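Long-range contacts in WbmS, polysaccharide deacetylase involved in O-antigen biosynthesis (Bordetella bronchiseptica, PDB 3HFT), which probably removes acetyl groups from a sugar during O-antigen biosynthesis, acting as a zinc-dependent polysaccharide deacetylase: residues 91-96 with 124-129; 42-47 with 68-73; 211-216 with 237-242. One frame throughout, in Å; residues are numbered along the deposited sequence.

How the interactions relate
Interactions 1 and 2 are both buried, with centres 9 Å apart, and they share one metal: 91-96 and 124-129 supply H92 and H127, while 42-47 supplies D46. They also touch directly, through the salt bridge from R125 to D44. Interaction 2 is regular parallel strand pairing that runs out into a loop; interaction 1 joins two loops that follow strands, with a single bridge at its start. Interaction 3 is only partly buried and lies about 19 Å, centre to centre, from interaction 2. It binds a helix end to a loop through arginine and asparagine side chains, where interaction 2 combines a backbone ladder with ring packing.

Interaction 1. Residues 91-96 with 124-129; sequences VHPNFN and VRSHSL. With EDO (1,2-ethanediol), chain F.
H92 reaches across to R125, S126 and H127, and its imidazole can be followed outward atom by atom. CB lies 3.8 Å from R125 O. CG, anti to the backbone N (chi1 -157°), lies 3.6 Å from R125 O. ND1 comes within 2.8 Å of R125 O, but the N-H...O angle of 125° makes this a weak hydrogen bond. H127 CA lies over one face of the ring, with H127 N above the plane nearer the rim; CE1 is close to both, and CD2 approaches H127 CB. At the tip, NE2 is 3.4 Å from H127 ND1; both nitrogens bind zinc with D46, an Asp-His-His site consistent with metal-dependent polysaccharide deacetylases. H92 NE2 lies in the plane of the H127 ring, at its edge, while the two ring planes stand 76° apart.

The backbones are tied by R125 N to V91 O and by H127 N to P93 O, the latter 2.9 Å long. A water bridges P93 O, F95 N and H127 O. Farther on, N96 ND2 donates to S128 OG at 3.0 Å, nearly straight, with the hydroxyl in the amide plane. N94 OD1 caps N96 N.

V91 and P93 pack on helix 107-115, which F95 also meets along with helix 133-141; V124 and S126 rest on F139 of the latter helix, and H92 and R125 lie against F70 of strand 67-71.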
loop_
_atom_site.group_PDB
_atom_site.type_symbol
_atom_site.label_atom_id
_atom_site.label_comp_id
_atom_site.label_asym_id
_atom_site.label_seq_id
_atom_site.Cartn_x
_atom_site.Cartn_y
_atom_site.Cartn_z
ATOM N N VAL A 91 11.061 -13.258 4.142
ATOM C CA VAL A 91 10.261 -13.400 5.373
ATOM C C VAL A 91 8.833 -12.911 5.219
ATOM O O VAL A 91 8.554 -12.007 4.420
ATOM C CB VAL A 91 10.980 -12.695 6.590
ATOM C CG1 VAL A 91 12.201 -13.493 6.980
ATOM C CG2 VAL A 91 11.336 -11.230 6.258
ATOM N N HIS A 92 7.950 -13.544 5.992
ATOM C CA HIS A 92 6.534 -13.252 6.038
ATOM C C HIS A 92 6.095 -13.022 7.494
ATOM O O HIS A 92 5.417 -13.852 8.101
ATOM C CB HIS A 92 5.767 -14.405 5.395
ATOM C CG HIS A 92 4.405 -14.043 4.889
ATOM N ND1 HIS A 92 4.189 -13.079 3.929
ATOM C CD2 HIS A 92 3.189 -14.583 5.160
ATOM C CE1 HIS A 92 2.895 -13.014 3.658
ATOM N NE2 HIS A 92 2.268 -13.912 4.396
ATOM N N PRO A 93 6.473 -11.869 8.054
ATOM C CA PRO A 93 6.152 -11.538 9.435
ATOM C C PRO A 93 4.644 -11.345 9.612
ATOM O O PRO A 93 3.967 -10.863 8.687
ATOM C CB PRO A 93 6.887 -10.205 9.648
ATOM C CG PRO A 93 6.934 -9.601 8.318
ATOM C CD PRO A 93 7.193 -10.760 7.392
ATOM N N ASN A 94 4.143 -11.722 10.789
ATOM C CA ASN A 94 2.732 -11.607 11.109
ATOM C C ASN A 94 2.454 -10.597 12.198
ATOM O O ASN A 94 2.658 -10.878 13.401
ATOM C CB ASN A 94 2.194 -12.947 11.567
ATOM C CG ASN A 94 0.702 -12.906 11.827
ATOM O OD1 ASN A 94 -0.016 -12.009 11.363
ATOM N ND2 ASN A 94 0.224 -13.900 12.534
ATOM N N PHE A 95 1.995 -9.416 11.781
ATOM C CA PHE A 95 1.710 -8.342 12.713
ATOM C C PHE A 95 0.228 -8.238 13.059
ATOM O O PHE A 95 -0.145 -7.353 13.831
ATOM C CB PHE A 95 2.171 -6.994 12.151
ATOM C CG PHE A 95 3.628 -6.946 11.731
ATOM C CD1 PHE A 95 4.649 -7.137 12.655
ATOM C CD2 PHE A 95 3.970 -6.642 10.410
ATOM C CE1 PHE A 95 5.994 -7.071 12.269
ATOM C CE2 PHE A 95 5.311 -6.550 10.025
ATOM C CZ PHE A 95 6.327 -6.773 10.951
ATOM N N ASN A 96 -0.592 -9.161 12.558
ATOM C CA ASN A 96 -2.030 -9.153 12.836
ATOM C C ASN A 96 -2.380 -9.124 14.314
ATOM O O ASN A 96 -3.281 -8.400 14.715
ATOM C CB ASN A 96 -2.751 -10.340 12.159
ATOM C CG ASN A 96 -3.058 -10.087 10.701
ATOM O OD1 ASN A 96 -3.036 -8.936 10.231
ATOM N ND2 ASN A 96 -3.362 -11.167 9.964
ATOM N N VAL A 124 10.796 -8.958 1.745
ATOM C CA VAL A 124 9.743 -9.157 2.712
ATOM C C VAL A 124 8.363 -8.851 2.159
ATOM O O VAL A 124 8.181 -7.910 1.377
ATOM C CB VAL A 124 9.968 -8.259 3.985
ATOM C CG1 VAL A 124 10.074 -6.757 3.601
ATOM C CG2 VAL A 124 8.847 -8.460 5.011
ATOM N N ARG A 125 7.393 -9.664 2.569
ATOM C CA ARG A 125 5.980 -9.364 2.362
ATOM C C ARG A 125 5.328 -9.678 3.685
ATOM O O ARG A 125 5.629 -10.722 4.286
ATOM C CB ARG A 125 5.328 -10.190 1.261
ATOM C CG ARG A 125 3.868 -9.789 1.037
ATOM C CD ARG A 125 3.294 -10.632 -0.053
ATOM N NE ARG A 125 3.802 -10.282 -1.367
ATOM C CZ ARG A 125 4.075 -11.164 -2.329
ATOM N NH1 ARG A 125 4.005 -12.470 -2.108
ATOM N NH2 ARG A 125 4.471 -10.732 -3.515
ATOM N N SER A 126 4.490 -8.753 4.163
ATOM C CA SER A 126 3.807 -8.925 5.449
ATOM C C SER A 126 2.573 -9.787 5.314
ATOM O O SER A 126 1.818 -9.650 4.356
ATOM C CB SER A 126 3.379 -7.582 6.027
ATOM O OG SER A 126 4.498 -6.749 6.274
ATOM N N HIS A 127 2.351 -10.676 6.292
ATOM C CA HIS A 127 1.120 -11.424 6.338
ATOM C C HIS A 127 -0.005 -10.407 6.441
ATOM O O HIS A 127 0.110 -9.415 7.186
ATOM C CB HIS A 127 1.040 -12.394 7.511
ATOM C CG HIS A 127 -0.212 -13.205 7.478
ATOM N ND1 HIS A 127 -0.525 -14.014 6.406
ATOM C CD2 HIS A 127 -1.260 -13.282 8.336
ATOM C CE1 HIS A 127 -1.695 -14.595 6.630
ATOM N NE2 HIS A 127 -2.167 -14.155 7.785
ATOM N N SER A 128 -1.043 -10.614 5.634
ATOM C CA SER A 128 -2.190 -9.686 5.534
ATOM C C SER A 128 -1.814 -8.269 5.071
ATOM O O SER A 128 -2.589 -7.327 5.244
ATOM C CB SER A 128 -2.990 -9.651 6.831
ATOM O OG SER A 128 -3.555 -10.952 7.024
ATOM N N LEU A 129 -0.618 -8.145 4.497
ATOM C CA LEU A 129 -0.151 -6.890 3.910
ATOM C C LEU A 129 -0.169 -5.768 4.921
ATOM O O LEU A 129 -0.474 -4.610 4.607
ATOM C CB LEU A 129 -0.987 -6.573 2.650
ATOM C CG LEU A 129 -0.959 -7.651 1.552
ATOM C CD1 LEU A 129 -1.675 -7.193 0.271
ATOM C CD2 LEU A 129 0.477 -8.083 1.217
HETATM C C1 EDO F . -0.966 -11.775 2.332
HETATM O O1 EDO F . -1.407 -12.293 3.605
HETATM C C2 EDO F . -0.942 -12.937 1.338
HETATM O O2 EDO F . -0.339 -14.134 1.919
HETATM O O HOH W 1 1.920 -8.879 9.026
#

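Interaction 2. Residues 42-47 with 68-73; sequences TFDIDW and TWFATH. With EDO (1,2-ethanediol), chain D.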
loop_
_atom_site.group_PDB
_atom_site.type_symbol
_atom_site.label_atom_id
_atom_site.label_comp_id
_atom_site.label_asym_id
_atom_site.label_seq_id
_atom_site.Cartn_x
_atom_site.Cartn_y
_atom_site.Cartn_z
ATOM N N THR A 42 6.032 -15.651 -6.556
ATOM C CA THR A 42 6.267 -15.509 -5.134
ATOM C C THR A 42 5.280 -16.401 -4.375
ATOM O O THR A 42 4.134 -16.580 -4.793
ATOM C CB THR A 42 6.189 -14.025 -4.657
ATOM O OG1 THR A 42 4.839 -13.557 -4.712
ATOM C CG2 THR A 42 7.124 -13.105 -5.488
ATOM N N PHE A 43 5.757 -16.949 -3.262
ATOM C CA PHE A 43 4.995 -17.867 -2.451
ATOM C C PHE A 43 4.973 -17.436 -1.002
ATOM O O PHE A 43 5.995 -17.366 -0.366
ATOM C CB PHE A 43 5.607 -19.260 -2.603
ATOM C CG PHE A 43 5.522 -19.773 -4.014
ATOM C CD1 PHE A 43 4.402 -20.469 -4.435
ATOM C CD2 PHE A 43 6.534 -19.516 -4.916
ATOM C CE1 PHE A 43 4.280 -20.875 -5.745
ATOM C CE2 PHE A 43 6.441 -19.922 -6.224
ATOM C CZ PHE A 43 5.314 -20.593 -6.646
ATOM N N ASP A 44 3.789 -17.101 -0.512
ATOM C CA ASP A 44 3.541 -16.794 0.883
ATOM C C ASP A 44 3.197 -18.153 1.550
ATOM O O ASP A 44 2.134 -18.757 1.290
ATOM C CB ASP A 44 2.358 -15.855 1.036
ATOM C CG ASP A 44 2.656 -14.436 0.550
ATOM O OD1 ASP A 44 3.822 -14.116 0.250
ATOM O OD2 ASP A 44 1.696 -13.639 0.490
ATOM N N ILE A 45 4.118 -18.639 2.349
ATOM C CA ILE A 45 4.033 -20.011 2.878
ATOM C C ILE A 45 2.808 -20.184 3.794
ATOM O O ILE A 45 2.161 -21.211 3.766
ATOM C CB ILE A 45 5.391 -20.430 3.475
ATOM C CG1 ILE A 45 6.448 -20.509 2.339
ATOM C CG2 ILE A 45 5.292 -21.790 4.254
ATOM C CD1 ILE A 45 7.895 -20.847 2.813
ATOM N N ASP A 46 2.467 -19.150 4.556
ATOM C CA ASP A 46 1.286 -19.135 5.435
ATOM C C ASP A 46 1.098 -20.400 6.270
ATOM O O ASP A 46 0.009 -20.992 6.295
ATOM C CB ASP A 46 0.012 -18.814 4.644
ATOM C CG ASP A 46 -0.077 -17.351 4.298
ATOM O OD1 ASP A 46 0.988 -16.701 4.328
ATOM O OD2 ASP A 46 -1.183 -16.860 3.990
ATOM N N TRP A 47 2.152 -20.798 6.963
ATOM C CA TRP A 47 2.079 -21.902 7.924
ATOM C C TRP A 47 1.638 -23.242 7.343
ATOM O O TRP A 47 1.156 -24.099 8.068
ATOM C CB TRP A 47 1.197 -21.519 9.141
ATOM C CG TRP A 47 1.704 -20.262 9.807
ATOM C CD1 TRP A 47 2.687 -20.180 10.745
ATOM C CD2 TRP A 47 1.310 -18.910 9.520
ATOM N NE1 TRP A 47 2.917 -18.875 11.070
ATOM C CE2 TRP A 47 2.091 -18.069 10.340
ATOM C CE3 TRP A 47 0.381 -18.328 8.642
ATOM C CZ2 TRP A 47 1.969 -16.679 10.328
ATOM C CZ3 TRP A 47 0.257 -16.938 8.634
ATOM C CH2 TRP A 47 1.048 -16.138 9.474
ATOM N N THR A 68 10.581 -16.836 -5.403
ATOM C CA THR A 68 10.882 -16.236 -4.105
ATOM C C THR A 68 9.849 -16.750 -3.102
ATOM O O THR A 68 8.672 -16.809 -3.415
ATOM C CB THR A 68 10.823 -14.733 -4.192
ATOM O OG1 THR A 68 11.671 -14.299 -5.265
ATOM C CG2 THR A 68 11.261 -14.105 -2.874
ATOM N N TRP A 69 10.298 -17.098 -1.896
ATOM C CA TRP A 69 9.452 -17.794 -0.903
ATOM C C TRP A 69 9.465 -16.992 0.364
ATOM O O TRP A 69 10.547 -16.730 0.914
ATOM C CB TRP A 69 10.019 -19.211 -0.615
ATOM C CG TRP A 69 10.131 -20.058 -1.865
ATOM C CD1 TRP A 69 11.075 -19.944 -2.828
ATOM C CD2 TRP A 69 9.225 -21.074 -2.316
ATOM N NE1 TRP A 69 10.864 -20.854 -3.818
ATOM C CE2 TRP A 69 9.725 -21.558 -3.538
ATOM C CE3 TRP A 69 8.084 -21.666 -1.773
ATOM C CZ2 TRP A 69 9.083 -22.552 -4.272
ATOM C CZ3 TRP A 69 7.436 -22.662 -2.501
ATOM C CH2 TRP A 69 7.956 -23.109 -3.733
ATOM N N PHE A 70 8.294 -16.600 0.847
ATOM C CA PHE A 70 8.237 -15.806 2.077
ATOM C C PHE A 70 7.885 -16.696 3.273
ATOM O O PHE A 70 6.785 -17.227 3.356
ATOM C CB PHE A 70 7.288 -14.627 1.906
ATOM C CG PHE A 70 7.750 -13.639 0.894
ATOM C CD1 PHE A 70 8.824 -12.785 1.161
ATOM C CD2 PHE A 70 7.096 -13.508 -0.315
ATOM C CE1 PHE A 70 9.219 -11.877 0.231
ATOM C CE2 PHE A 70 7.509 -12.578 -1.230
ATOM C CZ PHE A 70 8.580 -11.779 -0.964
ATOM N N ALA A 71 8.858 -16.872 4.176
ATOM C CA ALA A 71 8.730 -17.851 5.271
ATOM C C ALA A 71 7.957 -17.319 6.467
ATOM O O ALA A 71 8.161 -16.170 6.916
ATOM C CB ALA A 71 10.135 -18.319 5.734
ATOM N N THR A 72 7.081 -18.165 6.990
ATOM C CA THR A 72 6.270 -17.846 8.152
ATOM C C THR A 72 6.787 -18.490 9.427
ATOM O O THR A 72 6.574 -17.984 10.517
ATOM C CB THR A 72 4.803 -18.312 7.954
ATOM O OG1 THR A 72 4.770 -19.631 7.375
ATOM C CG2 THR A 72 4.036 -17.341 7.058
ATOM N N HIS A 73 7.461 -19.615 9.283
ATOM C CA HIS A 73 7.779 -20.439 10.438
ATOM C C HIS A 73 8.965 -21.324 10.143
ATOM O O HIS A 73 9.407 -21.441 9.003
ATOM C CB HIS A 73 6.553 -21.264 10.780
ATOM C CG HIS A 73 6.222 -22.284 9.747
ATOM N ND1 HIS A 73 5.489 -21.984 8.613
ATOM C CD2 HIS A 73 6.542 -23.597 9.655
ATOM C CE1 HIS A 73 5.355 -23.080 7.886
ATOM N NE2 HIS A 73 6.010 -24.063 8.478
HETATM C C1 EDO D . -5.600 -17.972 2.741
HETATM O O1 EDO D . -6.251 -17.753 1.487
HETATM C C2 EDO D . -4.210 -18.572 2.504
HETATM O O2 EDO D . -3.336 -18.301 3.614
HETATM O O HOH W 2 5.140 -18.438 13.177
#
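F43 and W69 pair on one face of the sheet, and T42, D44, T68 and F70 turn to the other. The backbone evidence is a parallel ladder: F43 N donates to T68 O, F70 N to F43 O (2.7 Å) and I45 N to F70 O (3.2 Å), with the strand axes 16° apart.

Ring contacts come next. The phenyl of F43 stacks face to face on the six-membered ring of W69, centroids 4.4 Å apart and planes at 19°. Past the strand ends, T72 CB sits over the five-membered ring of W47, 3.7 Å from its centroid, a CH-pi contact. D44 OD1 approaches F70 CD2 obliquely, while its salt bridge goes to R125.

The polar contacts centre on T72. Its OG1, placed between the backbone N and the carbonyl carbon (chi1 44°), accepts from W47 N at 2.9 Å and is also hydrogen-bonded to H73 ND1. A water links W47 NE1 to T72 O. D46 OD2 accepts from an ethanediol at 2.6 Å, while its OD1 binds zinc.

This is a beta-alpha-beta unit, strands 39-44 and 67-71 joined through helix 50-63, with a metal ligand in the loop after the first strand, as in the polysaccharide deacetylase family.

Interaction 3. Residues 211-216 with 237-242; sequences HVYMNT and RWRNTS. With EDO (1,2-ethanediol), chain D.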
loop_
_atom_site.group_PDB
_atom_site.type_symbol
_atom_site.label_atom_id
_atom_site.label_comp_id
_atom_site.label_asym_id
_atom_site.label_seq_id
_atom_site.Cartn_x
_atom_site.Cartn_y
_atom_site.Cartn_z
ATOM N N HIS A 211 -3.276 -23.408 -1.461
ATOM C CA HIS A 211 -4.173 -23.312 -2.629
ATOM C C HIS A 211 -3.629 -24.053 -3.822
ATOM O O HIS A 211 -4.385 -24.599 -4.625
ATOM C CB HIS A 211 -4.503 -21.862 -2.969
ATOM C CG HIS A 211 -5.230 -21.154 -1.878
ATOM N ND1 HIS A 211 -6.320 -21.704 -1.250
ATOM C CD2 HIS A 211 -4.998 -19.971 -1.268
ATOM C CE1 HIS A 211 -6.749 -20.875 -0.316
ATOM N NE2 HIS A 211 -5.967 -19.810 -0.313
ATOM N N VAL A 212 -2.309 -24.094 -3.957
ATOM C CA VAL A 212 -1.704 -24.899 -5.038
ATOM C C VAL A 212 -2.010 -26.378 -4.756
ATOM O O VAL A 212 -2.379 -27.124 -5.640
ATOM C CB VAL A 212 -0.174 -24.621 -5.168
ATOM C CG1 VAL A 212 0.501 -25.542 -6.206
ATOM C CG2 VAL A 212 0.056 -23.113 -5.527
ATOM N N TYR A 213 -1.857 -26.808 -3.515
ATOM C CA TYR A 213 -2.148 -28.194 -3.162
ATOM C C TYR A 213 -3.596 -28.604 -3.442
ATOM O O TYR A 213 -3.843 -29.680 -3.970
ATOM C CB TYR A 213 -1.819 -28.457 -1.689
ATOM C CG TYR A 213 -1.739 -29.928 -1.383
ATOM C CD1 TYR A 213 -0.543 -30.640 -1.560
ATOM C CD2 TYR A 213 -2.856 -30.633 -0.969
ATOM C CE1 TYR A 213 -0.462 -31.984 -1.297
ATOM C CE2 TYR A 213 -2.779 -31.993 -0.742
ATOM C CZ TYR A 213 -1.576 -32.650 -0.901
ATOM O OH TYR A 213 -1.493 -33.985 -0.638
HETATM N N MSE A 214 -4.549 -27.763 -3.069
HETATM C CA MSE A 214 -5.979 -28.091 -3.243
HETATM C C MSE A 214 -6.540 -27.614 -4.575
HETATM O O MSE A 214 -7.707 -27.863 -4.860
HETATM C CB MSE A 214 -6.835 -27.448 -2.138
HETATM C CG MSE A 214 -6.371 -27.802 -0.704
HETATM SE SE MSE A 214 -7.657 -27.106 0.593
HETATM C CE MSE A 214 -8.625 -28.133 0.320
ATOM N N ASN A 215 -5.730 -26.914 -5.365
ATOM C CA ASN A 215 -6.180 -26.365 -6.655
ATOM C C ASN A 215 -7.407 -25.508 -6.447
ATOM O O ASN A 215 -8.372 -25.546 -7.215
ATOM C CB ASN A 215 -6.433 -27.454 -7.688
ATOM C CG ASN A 215 -6.733 -26.895 -9.087
ATOM O OD1 ASN A 215 -6.190 -25.859 -9.494
ATOM N ND2 ASN A 215 -7.591 -27.590 -9.824
ATOM N N THR A 216 -7.320 -24.665 -5.431
ATOM C CA THR A 216 -8.447 -23.838 -5.018
ATOM C C THR A 216 -9.000 -22.945 -6.133
ATOM O O THR A 216 -8.272 -22.165 -6.750
ATOM C CB THR A 216 -8.057 -22.906 -3.861
ATOM O OG1 THR A 216 -7.538 -23.693 -2.794
ATOM C CG2 THR A 216 -9.249 -22.061 -3.389
ATOM N N ARG A 237 -7.909 -35.634 -1.144
ATOM C CA ARG A 237 -9.290 -35.924 -1.568
ATOM C C ARG A 237 -10.071 -34.618 -1.845
ATOM O O ARG A 237 -11.041 -34.619 -2.574
ATOM C CB ARG A 237 -10.024 -36.746 -0.521
ATOM C CG ARG A 237 -9.451 -38.153 -0.308
ATOM C CD ARG A 237 -10.268 -38.938 0.612
ATOM N NE ARG A 237 -11.614 -39.151 0.085
ATOM C CZ ARG A 237 -12.642 -39.517 0.840
ATOM N NH1 ARG A 237 -12.476 -39.801 2.123
ATOM N NH2 ARG A 237 -13.845 -39.637 0.320
ATOM N N TRP A 238 -9.627 -33.524 -1.256
ATOM C CA TRP A 238 -10.243 -32.215 -1.463
ATOM C C TRP A 238 -9.684 -31.427 -2.645
ATOM O O TRP A 238 -10.149 -30.317 -2.908
ATOM C CB TRP A 238 -10.092 -31.365 -0.215
ATOM C CG TRP A 238 -10.874 -31.857 0.919
ATOM C CD1 TRP A 238 -10.533 -32.828 1.794
ATOM C CD2 TRP A 238 -12.128 -31.353 1.333
ATOM N NE1 TRP A 238 -11.507 -32.961 2.746
ATOM C CE2 TRP A 238 -12.505 -32.062 2.477
ATOM C CE3 TRP A 238 -12.970 -30.346 0.844
ATOM C CZ2 TRP A 238 -13.696 -31.817 3.133
ATOM C CZ3 TRP A 238 -14.141 -30.104 1.482
ATOM C CH2 TRP A 238 -14.491 -30.807 2.622
ATOM N N ARG A 239 -8.740 -31.994 -3.384
ATOM C CA ARG A 239 -8.207 -31.276 -4.561
ATOM C C ARG A 239 -9.263 -31.112 -5.667
ATOM O O ARG A 239 -9.863 -32.086 -6.135
ATOM C CB ARG A 239 -6.986 -31.995 -5.148
ATOM C CG ARG A 239 -6.328 -31.241 -6.307
ATOM C CD ARG A 239 -5.042 -31.923 -6.750
ATOM N NE ARG A 239 -3.999 -31.689 -5.761
ATOM C CZ ARG A 239 -2.808 -32.270 -5.744
ATOM N NH1 ARG A 239 -2.462 -33.153 -6.655
ATOM N NH2 ARG A 239 -1.962 -31.992 -4.772
ATOM N N ASN A 240 -9.493 -29.874 -6.062
ATOM C CA ASN A 240 -10.401 -29.523 -7.150
ATOM C C ASN A 240 -9.921 -30.145 -8.424
ATOM O O ASN A 240 -8.757 -30.048 -8.736
ATOM C CB ASN A 240 -10.432 -28.001 -7.271
ATOM C CG ASN A 240 -11.142 -27.491 -8.497
ATOM O OD1 ASN A 240 -12.072 -28.127 -9.023
ATOM N ND2 ASN A 240 -10.731 -26.299 -8.935
ATOM N N THR A 241 -10.810 -30.813 -9.151
ATOM C CA THR A 241 -10.448 -31.449 -10.416
ATOM C C THR A 241 -10.745 -30.554 -11.634
ATOM O O THR A 241 -10.360 -30.881 -12.753
ATOM C CB THR A 241 -11.079 -32.870 -10.570
ATOM O OG1 THR A 241 -12.489 -32.790 -10.379
ATOM C CG2 THR A 241 -10.484 -33.831 -9.558
ATOM N N SER A 242 -11.429 -29.436 -11.424
ATOM C CA SER A 242 -11.634 -28.452 -12.497
ATOM C C SER A 242 -10.438 -27.499 -12.525
ATOM O O SER A 242 -9.353 -27.836 -12.042
ATOM C CB SER A 242 -12.929 -27.671 -12.259
ATOM O OG SER A 242 -12.800 -26.790 -11.157
HETATM C C1 EDO D . -5.600 -17.972 2.741
HETATM O O1 EDO D . -6.251 -17.753 1.487
HETATM C C2 EDO D . -4.210 -18.572 2.504
HETATM O O2 EDO D . -3.336 -18.301 3.614
#
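R239 grips Y213 at both its carbonyl and its ring. NE donates to Y213 O at 2.7 Å, with the oxygen at the edge of the guanidinium and near its plane; NH2 adds a weak bond to the same oxygen. NH2 also stands over the centre of the tyrosine ring, 3.7 Å above its plane. R239 CZ is 4.8 Å from the ring centroid and 1° off the normal, which defines a cation-pi contact, although the two planes are 72° apart. The bend at chi3 places NE, which bonds to the carbonyl.

Beside this grip, N215 and N240 exchange side-chain bonds. N240 ND2 donates to N215 O at 3.0 Å, and N215 ND2 returns a nearly straight bond to N240 O (2.9 Å, 178°) from above the carbonyl plane. The two amide planes are nearly parallel. N215 ND2 also reaches S242 O, and N240 N meets M214 O. The methyl CE of selenomethionine M214 touches W238 CB at 3.6 Å.

The second shell fixes these donors. An Asx turn holds N240, whose OD1 accepts from S242 N. A Schellman motif, with N215 at positive phi, ends helix 209-214, and N215 OD1 accepts from T247 N. The Y213 ring also packs edge-to-face against F51.

The late carbonyls of the helix, Y213 O and M214 O, thus find donors in 237-242. A cationic group at this C-terminal end would be expected to interact favourably with the helix dipole, though nearby R246 brings a like charge close to R239.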